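Local coordinates for protein putative Nitroreductase (Anabaena variabilis ATCC 29413, PDB 3EO7) that binds flavin mononucleotide and probably works as an oxidoreductase of the FMN-dependent nitroreductase family, at residues 11-16 with 268-273; 230-235 with 273-278; 377-382 with 445-450; 443-446 with 451-454. One frame throughout, in Å; residues are numbered along the deposited sequence.

Contact 1 (11-16 with 268-273)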
loop_
_atom_site.group_PDB
_atom_site.type_symbol
_atom_site.label_atom_id
_atom_site.label_comp_id
_atom_site.label_asym_id
_atom_site.label_seq_id
_atom_site.Cartn_x
_atom_site.Cartn_y
_atom_site.Cartn_z
ATOM N N GLN A 11 -3.284 19.614 -3.128
ATOM C CA GLN A 11 -3.827 19.833 -4.480
ATOM C C GLN A 11 -2.750 20.333 -5.443
ATOM O O GLN A 11 -2.645 19.850 -6.580
ATOM C CB GLN A 11 -5.004 20.797 -4.441
ATOM C CG GLN A 11 -6.205 20.242 -3.699
ATOM C CD GLN A 11 -7.256 21.287 -3.515
ATOM O OE1 GLN A 11 -7.095 22.242 -2.745
ATOM N NE2 GLN A 11 -8.353 21.123 -4.229
ATOM N N HIS A 12 -1.898 21.239 -4.970
ATOM C CA HIS A 12 -0.806 21.788 -5.781
ATOM C C HIS A 12 0.192 20.677 -6.129
ATOM O O HIS A 12 0.606 20.540 -7.289
ATOM C CB HIS A 12 -0.132 22.928 -5.005
ATOM C CG HIS A 12 1.002 23.592 -5.726
ATOM N ND1 HIS A 12 0.805 24.360 -6.858
ATOM C CD2 HIS A 12 2.326 23.669 -5.436
ATOM C CE1 HIS A 12 1.971 24.843 -7.258
ATOM N NE2 HIS A 12 2.901 24.459 -6.403
ATOM N N TYR A 13 0.586 19.924 -5.111
ATOM C CA TYR A 13 1.472 18.766 -5.279
ATOM C C TYR A 13 0.883 17.830 -6.369
ATOM O O TYR A 13 1.561 17.412 -7.309
ATOM C CB TYR A 13 1.691 17.992 -3.931
ATOM C CG TYR A 13 2.458 16.733 -4.230
ATOM C CD1 TYR A 13 3.837 16.741 -4.306
ATOM C CD2 TYR A 13 1.797 15.583 -4.572
ATOM C CE1 TYR A 13 4.546 15.627 -4.716
ATOM C CE2 TYR A 13 2.489 14.443 -4.996
ATOM C CZ TYR A 13 3.869 14.463 -5.069
ATOM O OH TYR A 13 4.543 13.327 -5.529
ATOM N N HIS A 14 -0.389 17.504 -6.229
ATOM C CA HIS A 14 -1.031 16.600 -7.180
ATOM C C HIS A 14 -0.969 17.152 -8.602
ATOM O O HIS A 14 -0.543 16.479 -9.525
ATOM C CB HIS A 14 -2.469 16.329 -6.794
ATOM C CG HIS A 14 -3.030 15.137 -7.496
ATOM N ND1 HIS A 14 -2.596 13.861 -7.220
ATOM C CD2 HIS A 14 -3.937 15.031 -8.494
ATOM C CE1 HIS A 14 -3.243 13.014 -8.005
ATOM N NE2 HIS A 14 -4.066 13.694 -8.780
ATOM N N GLU A 15 -1.342 18.414 -8.753
ATOM C CA GLU A 15 -1.337 19.057 -10.051
ATOM C C GLU A 15 0.065 19.037 -10.669
ATOM O O GLU A 15 0.243 18.700 -11.852
ATOM C CB GLU A 15 -1.839 20.498 -9.904
ATOM C CG GLU A 15 -1.987 21.219 -11.246
ATOM C CD GLU A 15 -3.034 20.561 -12.190
ATOM O OE1 GLU A 15 -3.957 19.893 -11.688
ATOM O OE2 GLU A 15 -2.926 20.724 -13.431
ATOM N N ARG A 16 1.062 19.382 -9.871
ATOM C CA ARG A 16 2.450 19.400 -10.335
ATOM C C ARG A 16 3.077 18.061 -10.704
ATOM O O ARG A 16 4.117 18.021 -11.396
ATOM C CB ARG A 16 3.330 20.143 -9.313
ATOM C CG ARG A 16 3.006 21.627 -9.461
ATOM C CD ARG A 16 3.896 22.535 -8.892
ATOM N NE ARG A 16 5.318 22.323 -9.174
ATOM C CZ ARG A 16 6.221 22.867 -8.374
ATOM N NH1 ARG A 16 5.802 23.616 -7.373
ATOM N NH2 ARG A 16 7.512 22.663 -8.542
ATOM N N GLY A 268 11.864 19.755 -7.944
ATOM C CA GLY A 268 12.965 19.059 -7.266
ATOM C C GLY A 268 12.958 19.287 -5.769
ATOM O O GLY A 268 13.560 18.520 -5.026
ATOM N N GLU A 269 12.288 20.358 -5.340
ATOM C CA GLU A 269 12.211 20.695 -3.926
ATOM C C GLU A 269 10.833 20.432 -3.349
ATOM O O GLU A 269 10.617 20.531 -2.148
ATOM C CB GLU A 269 12.558 22.176 -3.796
ATOM C CG GLU A 269 13.983 22.521 -4.311
ATOM C CD GLU A 269 14.327 23.977 -4.305
ATOM O OE1 GLU A 269 13.561 24.791 -3.795
ATOM O OE2 GLU A 269 15.407 24.338 -4.859
ATOM N N LEU A 270 9.879 20.060 -4.209
ATOM C CA LEU A 270 8.516 19.901 -3.791
ATOM C C LEU A 270 8.223 18.665 -2.956
ATOM O O LEU A 270 7.413 18.736 -2.024
ATOM C CB LEU A 270 7.622 19.953 -5.038
ATOM C CG LEU A 270 6.122 19.857 -4.803
ATOM C CD1 LEU A 270 5.594 21.013 -4.006
ATOM C CD2 LEU A 270 5.437 19.740 -6.197
ATOM N N LEU A 271 8.853 17.536 -3.269
ATOM C CA LEU A 271 8.632 16.303 -2.502
ATOM C C LEU A 271 8.960 16.507 -1.010
ATOM O O LEU A 271 8.124 16.224 -0.150
ATOM C CB LEU A 271 9.509 15.158 -3.037
ATOM C CG LEU A 271 9.250 13.788 -2.379
ATOM C CD1 LEU A 271 9.576 12.654 -3.343
ATOM C CD2 LEU A 271 10.009 13.610 -1.067
ATOM N N LYS A 272 10.149 17.013 -0.691
ATOM C CA LYS A 272 10.510 17.170 0.724
ATOM C C LYS A 272 9.687 18.272 1.385
ATOM O O LYS A 272 9.270 18.129 2.551
ATOM C CB LYS A 272 12.012 17.363 0.932
ATOM C CG LYS A 272 12.797 16.112 0.557
ATOM C CD LYS A 272 14.280 16.215 0.930
ATOM C CE LYS A 272 15.092 15.055 0.372
ATOM N NZ LYS A 272 16.468 15.044 0.846
ATOM N N TYR A 273 9.461 19.363 0.649
ATOM C CA TYR A 273 8.583 20.401 1.139
ATOM C C TYR A 273 7.238 19.759 1.530
ATOM O O TYR A 273 6.729 19.945 2.649
ATOM C CB TYR A 273 8.382 21.508 0.098
ATOM C CG TYR A 273 7.485 22.616 0.627
ATOM C CD1 TYR A 273 6.103 22.536 0.506
ATOM C CD2 TYR A 273 8.026 23.742 1.240
ATOM C CE1 TYR A 273 5.286 23.516 1.016
ATOM C CE2 TYR A 273 7.211 24.735 1.721
ATOM C CZ TYR A 273 5.817 24.601 1.637
ATOM O OH TYR A 273 4.989 25.598 2.114
#
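L270 reaches across from the first turn of helix 270-276 and sets one methyl, CD2, over a face of the R16 guanidinium, 3.8 Å above the plane and over its centre. The same methyl lies 3.8 Å from R16 CB, so the arginine curls round it and offers both its aliphatic root and its flat end. This L270 CD2 methyl, with CG behind it, also comes within 3.9 Å of Y13 CD1, the two side chains crossing obliquely, while H12 adds a looser touch on CD1. It is a compact example of a leucine seated against a helix chiefly through one methyl.

What positions the arginine is a ring one helical turn earlier. R16 NH1 donates to H12 NE2 at 3.2 Å with an N-H...N angle of 162°; the acceptor lies in the guanidinium plane, but the donor approaches the imidazole tilted 32° out of its plane. A bend at chi3 (48°) turns the chain back toward the histidine, and R16 CG packs over one face of that ring. NH1 also bonds to the carbonyl of V265, and NH2 forms a salt bridge with D267, which together should fix the rotation of the group under the methyl. Y13, its phenol bonded to the carbonyl oxygen of D179, is held in its turn.

Far along the sequence from each other, helices 9-16 and 270-276 are thus drawn together beside helix 181-202, whose Y182 touches Y13 and L271, while Q11 turns to helix 441-448.

Contact 2 (230-235 with 273-278)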
loop_
_atom_site.group_PDB
_atom_site.type_symbol
_atom_site.label_atom_id
_atom_site.label_comp_id
_atom_site.label_asym_id
_atom_site.label_seq_id
_atom_site.Cartn_x
_atom_site.Cartn_y
_atom_site.Cartn_z
ATOM N N GLY A 230 11.410 9.221 6.477
ATOM C CA GLY A 230 10.360 9.600 7.418
ATOM C C GLY A 230 9.307 8.533 7.597
ATOM O O GLY A 230 8.888 7.880 6.646
ATOM N N ALA A 231 8.906 8.348 8.843
ATOM C CA ALA A 231 7.846 7.424 9.200
ATOM C C ALA A 231 6.517 7.824 8.546
ATOM O O ALA A 231 6.140 8.999 8.566
ATOM C CB ALA A 231 7.679 7.420 10.724
ATOM N N ILE A 232 5.825 6.854 7.943
ATOM C CA ILE A 232 4.496 7.133 7.402
ATOM C C ILE A 232 3.385 6.220 7.947
ATOM O O ILE A 232 2.209 6.476 7.712
ATOM C CB ILE A 232 4.470 7.289 5.858
ATOM C CG1 ILE A 232 5.072 6.067 5.182
ATOM C CG2 ILE A 232 5.195 8.606 5.463
ATOM C CD1 ILE A 232 5.023 6.104 3.631
ATOM N N ALA A 233 3.757 5.169 8.671
ATOM C CA ALA A 233 2.788 4.317 9.330
ATOM C C ALA A 233 3.423 3.659 10.562
ATOM O O ALA A 233 4.546 3.166 10.497
ATOM C CB ALA A 233 2.217 3.222 8.379
ATOM N N VAL A 234 2.676 3.677 11.663
ATOM C CA VAL A 234 3.014 3.031 12.932
ATOM C C VAL A 234 1.962 1.923 13.120
ATOM O O VAL A 234 0.771 2.176 13.004
ATOM C CB VAL A 234 3.063 4.012 14.116
ATOM C CG1 VAL A 234 3.279 3.259 15.451
ATOM C CG2 VAL A 234 4.192 5.085 13.895
ATOM N N LEU A 235 2.426 0.716 13.397
ATOM C CA LEU A 235 1.541 -0.444 13.520
ATOM C C LEU A 235 1.858 -1.346 14.707
ATOM O O LEU A 235 2.627 -2.290 14.585
ATOM C CB LEU A 235 1.530 -1.284 12.212
ATOM C CG LEU A 235 1.221 -0.588 10.886
ATOM C CD1 LEU A 235 2.477 -0.209 10.143
ATOM C CD2 LEU A 235 0.365 -1.495 9.995
ATOM N N TYR A 273 9.461 19.363 0.649
ATOM C CA TYR A 273 8.583 20.401 1.139
ATOM C C TYR A 273 7.238 19.759 1.530
ATOM O O TYR A 273 6.729 19.945 2.649
ATOM C CB TYR A 273 8.382 21.508 0.098
ATOM C CG TYR A 273 7.485 22.616 0.627
ATOM C CD1 TYR A 273 6.103 22.536 0.506
ATOM C CD2 TYR A 273 8.026 23.742 1.240
ATOM C CE1 TYR A 273 5.286 23.516 1.016
ATOM C CE2 TYR A 273 7.211 24.735 1.721
ATOM C CZ TYR A 273 5.817 24.601 1.637
ATOM O OH TYR A 273 4.989 25.598 2.114
ATOM N N PHE A 274 6.670 18.964 0.623
ATOM C CA PHE A 274 5.357 18.384 0.875
ATOM C C PHE A 274 5.346 17.442 2.093
ATOM O O PHE A 274 4.439 17.535 2.943
ATOM C CB PHE A 274 4.842 17.697 -0.375
ATOM C CG PHE A 274 3.432 17.216 -0.266
ATOM C CD1 PHE A 274 2.417 18.054 0.158
ATOM C CD2 PHE A 274 3.104 15.933 -0.671
ATOM C CE1 PHE A 274 1.091 17.594 0.240
ATOM C CE2 PHE A 274 1.776 15.488 -0.624
ATOM C CZ PHE A 274 0.782 16.315 -0.139
ATOM N N HIS A 275 6.373 16.625 2.221
ATOM C CA HIS A 275 6.438 15.712 3.362
ATOM C C HIS A 275 6.534 16.496 4.672
ATOM O O HIS A 275 5.853 16.179 5.636
ATOM C CB HIS A 275 7.603 14.733 3.280
ATOM C CG HIS A 275 7.583 13.735 4.381
ATOM N ND1 HIS A 275 6.694 12.677 4.399
ATOM C CD2 HIS A 275 8.257 13.691 5.559
ATOM C CE1 HIS A 275 6.837 12.020 5.543
ATOM N NE2 HIS A 275 7.800 12.596 6.246
ATOM N N HIS A 276 7.349 17.549 4.693
ATOM C CA HIS A 276 7.489 18.340 5.898
ATOM C C HIS A 276 6.339 19.300 6.156
ATOM O O HIS A 276 6.264 19.885 7.233
ATOM C CB HIS A 276 8.812 19.084 5.895
ATOM C CG HIS A 276 9.973 18.188 6.168
ATOM N ND1 HIS A 276 10.673 18.226 7.364
ATOM C CD2 HIS A 276 10.520 17.190 5.436
ATOM C CE1 HIS A 276 11.632 17.313 7.329
ATOM N NE2 HIS A 276 11.547 16.651 6.183
ATOM N N HIS A 277 5.435 19.429 5.182
ATOM C CA HIS A 277 4.264 20.264 5.336
ATOM C C HIS A 277 2.960 19.445 5.397
ATOM O O HIS A 277 1.874 19.950 5.109
ATOM C CB HIS A 277 4.224 21.337 4.264
ATOM C CG HIS A 277 5.261 22.397 4.451
ATOM N ND1 HIS A 277 6.600 22.165 4.206
ATOM C CD2 HIS A 277 5.167 23.679 4.874
ATOM C CE1 HIS A 277 7.286 23.259 4.474
ATOM N NE2 HIS A 277 6.443 24.201 4.863
ATOM N N THR A 278 3.099 18.162 5.736
ATOM C CA THR A 278 1.961 17.298 5.994
ATOM C C THR A 278 2.132 16.650 7.363
ATOM O O THR A 278 1.477 15.654 7.694
ATOM C CB THR A 278 1.751 16.214 4.930
ATOM O OG1 THR A 278 2.978 15.541 4.633
ATOM C CG2 THR A 278 1.161 16.842 3.643
HETATM O O HOH W 1 7.459 11.460 8.813
#
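A single water, not a direct bond, makes the polar link between H275 and A231: it donates to A231 O at 2.8 Å and stands 2.8 Å from H275 NE2, in the plane of the imidazole at its edge. Close by, I232 CG2 meets the same ring edge, 3.8 Å from H275 CE1. The first torsion of I232 (chi1 55°) leaves CG2 anti to the carbonyl carbon, on the side from which it meets the histidine. G230 CA lies 4.1 Å from H275 NE2, oblique to the ring, and a beta carbon there would run into that nitrogen.

I232 and A233 both face V166 on strand 162-169, a classic beta bulge in the antiparallel sheet, while the histidine comes from the last turn of helix 270-276. H275 also uses its second nitrogen: ND1 bonds to the hydroxyl of Y182 on helix 181-202, so the buried imidazole has a polar partner at each nitrogen. Just past the helix, H277 leaves helical geometry, and its ND1 donates to Y273 O at 2.7 Å along a bent path (143°). The H277 ring also lies over the face of Y273, with ND1 3.4 Å above the centre of the phenol ring.

Contact 3 (377-382 with 445-450)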
loop_
_atom_site.group_PDB
_atom_site.type_symbol
_atom_site.label_atom_id
_atom_site.label_comp_id
_atom_site.label_asym_id
_atom_site.label_seq_id
_atom_site.Cartn_x
_atom_site.Cartn_y
_atom_site.Cartn_z
ATOM N N LEU A 377 -11.151 4.334 3.865
ATOM C CA LEU A 377 -11.694 3.879 2.570
ATOM C C LEU A 377 -12.891 4.648 2.084
ATOM O O LEU A 377 -13.204 4.647 0.879
ATOM C CB LEU A 377 -11.986 2.397 2.600
ATOM C CG LEU A 377 -10.794 1.466 2.499
ATOM C CD1 LEU A 377 -11.300 0.042 2.333
ATOM C CD2 LEU A 377 -9.896 1.860 1.326
ATOM N N ASN A 378 -13.556 5.365 2.991
ATOM C CA ASN A 378 -14.662 6.187 2.561
ATOM C C ASN A 378 -14.254 7.284 1.579
ATOM O O ASN A 378 -15.107 7.853 0.928
ATOM C CB ASN A 378 -15.373 6.805 3.735
ATOM C CG ASN A 378 -16.073 5.770 4.588
ATOM O OD1 ASN A 378 -16.728 4.849 4.070
ATOM N ND2 ASN A 378 -15.940 5.912 5.899
ATOM N N LEU A 379 -12.950 7.567 1.477
ATOM C CA LEU A 379 -12.448 8.603 0.613
ATOM C C LEU A 379 -12.081 8.097 -0.799
ATOM O O LEU A 379 -11.713 8.893 -1.654
ATOM C CB LEU A 379 -11.218 9.243 1.246
ATOM C CG LEU A 379 -11.382 9.792 2.669
ATOM C CD1 LEU A 379 -10.066 10.394 3.157
ATOM C CD2 LEU A 379 -12.511 10.823 2.708
ATOM N N ILE A 380 -12.127 6.785 -0.995
ATOM C CA ILE A 380 -11.675 6.188 -2.242
ATOM C C ILE A 380 -12.848 5.563 -3.002
ATOM O O ILE A 380 -13.685 4.862 -2.422
ATOM C CB ILE A 380 -10.604 5.129 -1.955
ATOM C CG1 ILE A 380 -9.305 5.834 -1.490
ATOM C CG2 ILE A 380 -10.322 4.242 -3.198
ATOM C CD1 ILE A 380 -8.415 4.943 -0.878
ATOM N N GLU A 381 -12.932 5.883 -4.281
ATOM C CA GLU A 381 -13.922 5.298 -5.156
ATOM C C GLU A 381 -13.212 4.377 -6.149
ATOM O O GLU A 381 -12.015 4.525 -6.438
ATOM C CB GLU A 381 -14.697 6.392 -5.858
ATOM C CG GLU A 381 -15.507 7.296 -4.924
ATOM C CD GLU A 381 -16.514 6.553 -4.100
ATOM O OE1 GLU A 381 -17.137 5.589 -4.611
ATOM O OE2 GLU A 381 -16.711 6.933 -2.924
ATOM N N THR A 382 -13.985 3.431 -6.696
ATOM C CA THR A 382 -13.450 2.444 -7.600
ATOM C C THR A 382 -14.248 2.445 -8.902
ATOM O O THR A 382 -15.479 2.363 -8.874
ATOM C CB THR A 382 -13.473 1.037 -6.962
ATOM O OG1 THR A 382 -12.721 1.049 -5.730
ATOM C CG2 THR A 382 -12.950 -0.029 -7.986
ATOM N N ILE A 445 -9.252 16.441 1.778
ATOM C CA ILE A 445 -8.448 17.454 2.508
ATOM C C ILE A 445 -9.307 18.134 3.565
ATOM O O ILE A 445 -8.849 18.401 4.683
ATOM C CB ILE A 445 -7.816 18.475 1.540
ATOM C CG1 ILE A 445 -6.756 17.770 0.682
ATOM C CG2 ILE A 445 -7.190 19.648 2.321
ATOM C CD1 ILE A 445 -6.381 18.549 -0.578
ATOM N N ALA A 446 -10.583 18.328 3.238
ATOM C CA ALA A 446 -11.515 18.957 4.178
ATOM C C ALA A 446 -11.632 18.135 5.451
ATOM O O ALA A 446 -11.834 18.686 6.542
ATOM C CB ALA A 446 -12.916 19.171 3.530
ATOM N N GLN A 447 -11.454 16.830 5.325
ATOM C CA GLN A 447 -11.541 15.948 6.464
ATOM C C GLN A 447 -10.233 15.694 7.213
ATOM O O GLN A 447 -10.229 15.680 8.436
ATOM C CB GLN A 447 -12.153 14.626 6.029
ATOM C CG GLN A 447 -13.592 14.800 5.543
ATOM C CD GLN A 447 -14.073 13.558 4.871
ATOM O OE1 GLN A 447 -14.164 12.492 5.504
ATOM N NE2 GLN A 447 -14.352 13.662 3.559
ATOM N N TYR A 448 -9.118 15.521 6.501
ATOM C CA TYR A 448 -7.860 15.141 7.147
ATOM C C TYR A 448 -6.679 16.070 6.859
ATOM O O TYR A 448 -5.537 15.761 7.202
ATOM C CB TYR A 448 -7.463 13.746 6.743
ATOM C CG TYR A 448 -8.334 12.671 7.345
ATOM C CD1 TYR A 448 -8.146 12.237 8.647
ATOM C CD2 TYR A 448 -9.354 12.111 6.589
ATOM C CE1 TYR A 448 -8.962 11.225 9.196
ATOM C CE2 TYR A 448 -10.167 11.105 7.117
ATOM C CZ TYR A 448 -9.962 10.667 8.402
ATOM O OH TYR A 448 -10.794 9.672 8.875
ATOM N N GLY A 449 -6.957 17.200 6.232
ATOM C CA GLY A 449 -5.909 18.124 5.868
ATOM C C GLY A 449 -5.036 17.577 4.748
ATOM O O GLY A 449 -5.346 16.544 4.121
ATOM N N ASP A 450 -3.930 18.261 4.475
ATOM C CA ASP A 450 -3.064 17.861 3.374
ATOM C C ASP A 450 -2.445 16.489 3.542
ATOM O O ASP A 450 -2.139 15.842 2.564
ATOM C CB ASP A 450 -1.998 18.913 3.111
ATOM C CG ASP A 450 -2.608 20.204 2.627
ATOM O OD1 ASP A 450 -3.153 20.190 1.500
ATOM O OD2 ASP A 450 -2.527 21.199 3.383
#
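Q447 and Y448, the two residues that receive L379, belong to the last turn of helix 441-448, which is closed by a short bond from G449 N to I445 O, 2.7 Å. G449 then leaves the helix with positive phi, a backbone that favours glycine. In this nitroreductase-family fold the partner is a 3-10 segment, 377-379, and the contact joins this segment, which leads into strand 381-390, to the last turn of helix 441-448 at the protein surface.

L379 divides its two methyls between the neighbours. With CG beside the backbone N (chi1 -55°), the fork opens toward the helix: CD1 rests against the CD2-CE2 side of the Y448 ring, and CD2 meets the end of Q447, the two chains sliding past each other in opposite directions. The phenol oxygen of Y448 bonds to D376, just before the turn, and Q447 NE2 turns back to S443 O. Cutting L379 back to an alanine would probably open a gap beside Y448 and leave the Q447 amide without its apolar cover. L379 CD1 is 3.9 Å from Y448 CD2. On the other branch, L379 CD2 stands 3.5 Å from Q447 NE2.

Contact 4 (443-446 with 451-454)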
loop_
_atom_site.group_PDB
_atom_site.type_symbol
_atom_site.label_atom_id
_atom_site.label_comp_id
_atom_site.label_asym_id
_atom_site.label_seq_id
_atom_site.Cartn_x
_atom_site.Cartn_y
_atom_site.Cartn_z
ATOM N N SER A 443 -12.513 17.230 -0.959
ATOM C CA SER A 443 -13.302 16.666 0.109
ATOM C C SER A 443 -12.422 15.925 1.116
ATOM O O SER A 443 -12.589 16.079 2.328
ATOM C CB SER A 443 -14.364 15.718 -0.446
ATOM O OG SER A 443 -15.097 15.202 0.640
ATOM N N ALA A 444 -11.465 15.140 0.614
ATOM C CA ALA A 444 -10.546 14.402 1.476
ATOM C C ALA A 444 -9.742 15.357 2.372
ATOM O O ALA A 444 -9.524 15.097 3.560
ATOM C CB ALA A 444 -9.580 13.549 0.584
ATOM N N ILE A 445 -9.252 16.441 1.778
ATOM C CA ILE A 445 -8.448 17.454 2.508
ATOM C C ILE A 445 -9.307 18.134 3.565
ATOM O O ILE A 445 -8.849 18.401 4.683
ATOM C CB ILE A 445 -7.816 18.475 1.540
ATOM C CG1 ILE A 445 -6.756 17.770 0.682
ATOM C CG2 ILE A 445 -7.190 19.648 2.321
ATOM C CD1 ILE A 445 -6.381 18.549 -0.578
ATOM N N ALA A 446 -10.583 18.328 3.238
ATOM C CA ALA A 446 -11.515 18.957 4.178
ATOM C C ALA A 446 -11.632 18.135 5.451
ATOM O O ALA A 446 -11.834 18.686 6.542
ATOM C CB ALA A 446 -12.916 19.171 3.530
ATOM N N ARG A 451 -2.261 16.074 4.790
ATOM C CA ARG A 451 -1.734 14.726 5.099
ATOM C C ARG A 451 -2.611 13.613 4.537
ATOM O O ARG A 451 -2.162 12.490 4.387
ATOM C CB ARG A 451 -1.570 14.588 6.608
ATOM C CG ARG A 451 -0.954 13.267 7.117
ATOM C CD ARG A 451 -1.093 13.245 8.628
ATOM N NE ARG A 451 -0.393 12.156 9.358
ATOM C CZ ARG A 451 0.855 12.277 9.843
ATOM N NH1 ARG A 451 1.571 13.382 9.621
ATOM N NH2 ARG A 451 1.383 11.302 10.554
ATOM N N VAL A 452 -3.872 13.913 4.209
ATOM C CA VAL A 452 -4.757 12.901 3.630
ATOM C C VAL A 452 -4.144 12.314 2.356
ATOM O O VAL A 452 -4.407 11.158 2.016
ATOM C CB VAL A 452 -6.182 13.444 3.304
ATOM C CG1 VAL A 452 -6.186 14.311 2.007
ATOM C CG2 VAL A 452 -7.207 12.238 3.222
ATOM N N TYR A 453 -3.285 13.081 1.680
ATOM C CA TYR A 453 -2.644 12.605 0.469
ATOM C C TYR A 453 -1.897 11.304 0.729
ATOM O O TYR A 453 -1.934 10.377 -0.110
ATOM C CB TYR A 453 -1.698 13.677 -0.090
ATOM C CG TYR A 453 -1.402 13.501 -1.566
ATOM C CD1 TYR A 453 -2.243 14.024 -2.524
ATOM C CD2 TYR A 453 -0.275 12.824 -1.982
ATOM C CE1 TYR A 453 -1.978 13.892 -3.892
ATOM C CE2 TYR A 453 0.027 12.714 -3.323
ATOM C CZ TYR A 453 -0.858 13.231 -4.277
ATOM O OH TYR A 453 -0.554 13.105 -5.595
ATOM N N ARG A 454 -1.174 11.245 1.856
ATOM C CA ARG A 454 -0.482 10.018 2.252
ATOM C C ARG A 454 -1.484 8.865 2.426
ATOM O O ARG A 454 -1.289 7.777 1.939
ATOM C CB ARG A 454 0.190 10.195 3.615
ATOM C CG ARG A 454 1.190 11.284 3.703
ATOM C CD ARG A 454 1.842 11.174 5.098
ATOM N NE ARG A 454 2.644 12.331 5.393
ATOM C CZ ARG A 454 3.334 12.500 6.530
ATOM N NH1 ARG A 454 3.309 11.561 7.469
ATOM N NH2 ARG A 454 4.043 13.597 6.700
#
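The peptide group linking A444 to I445 presents one flat face to V452, and both methyls of the valine lie on that face. V452 CG1 stands 3.7 Å from A444 C and equally close to I445 N; V452 CG2 settles nearer the oxygen, 3.7 Å from A444 O. A second flat group, the R451 guanidinium, belongs to the far side of the turn and carries R454 NH1 over one face, 3.2 Å above the plane and toward its rim. Both arginines make salt bridges with D215, which probably offsets the proximity of their charges, and R451 also has a cation-pi partner in F213.

The valine does the joining. A444 CB lies 3.8 Å from V452 CG1 and just as near to the other methyl, fitting into the notch between them. I445 CG1 adds a touch, 3.7 Å from V452 CG1, the two side chains crossing at about a right angle. V452 CG1 lies between the backbone N and the carbonyl carbon (chi1 76°), with CG2 anti to the nitrogen; this torsion points both methyls at A444, with CG1 also meeting I445. With an alanine in place of V452, the peptide face would probably lose its cover and A444 CB and I445 CG1 would be left facing a gap.

All three touching residues are buried, and L379 also touches V452. The whole is an example of two consecutive helices, 441-448 and 452-473, folded against each other over a very short turn, within the second nitroreductase-family region of the chain.

Overall arrangement
Four small contacts form one continuous network. Contacts 3 and 4 nearly coincide, their centres 5 Å apart: they share I445 and A446, and L379 CD1 packs 3.4 Å from V452 CG2. Contacts 1 and 2 share helix 270-276 and Y273, and Y13 CG lies 3.7 Å from F274 CD2. The pairs are tied together by probable hydrogen bonds, H14 ND1 to Y453 OH at 2.7 Å between contacts 1 and 4, and T278 O to R451 NH1 at 3.0 Å between contacts 2 and 4. The flavin is not part of this network: the side chains of Y13 and I232 are each about 12 Å from FMN, whereas contacts 3 and 4 lie away from its binding residues.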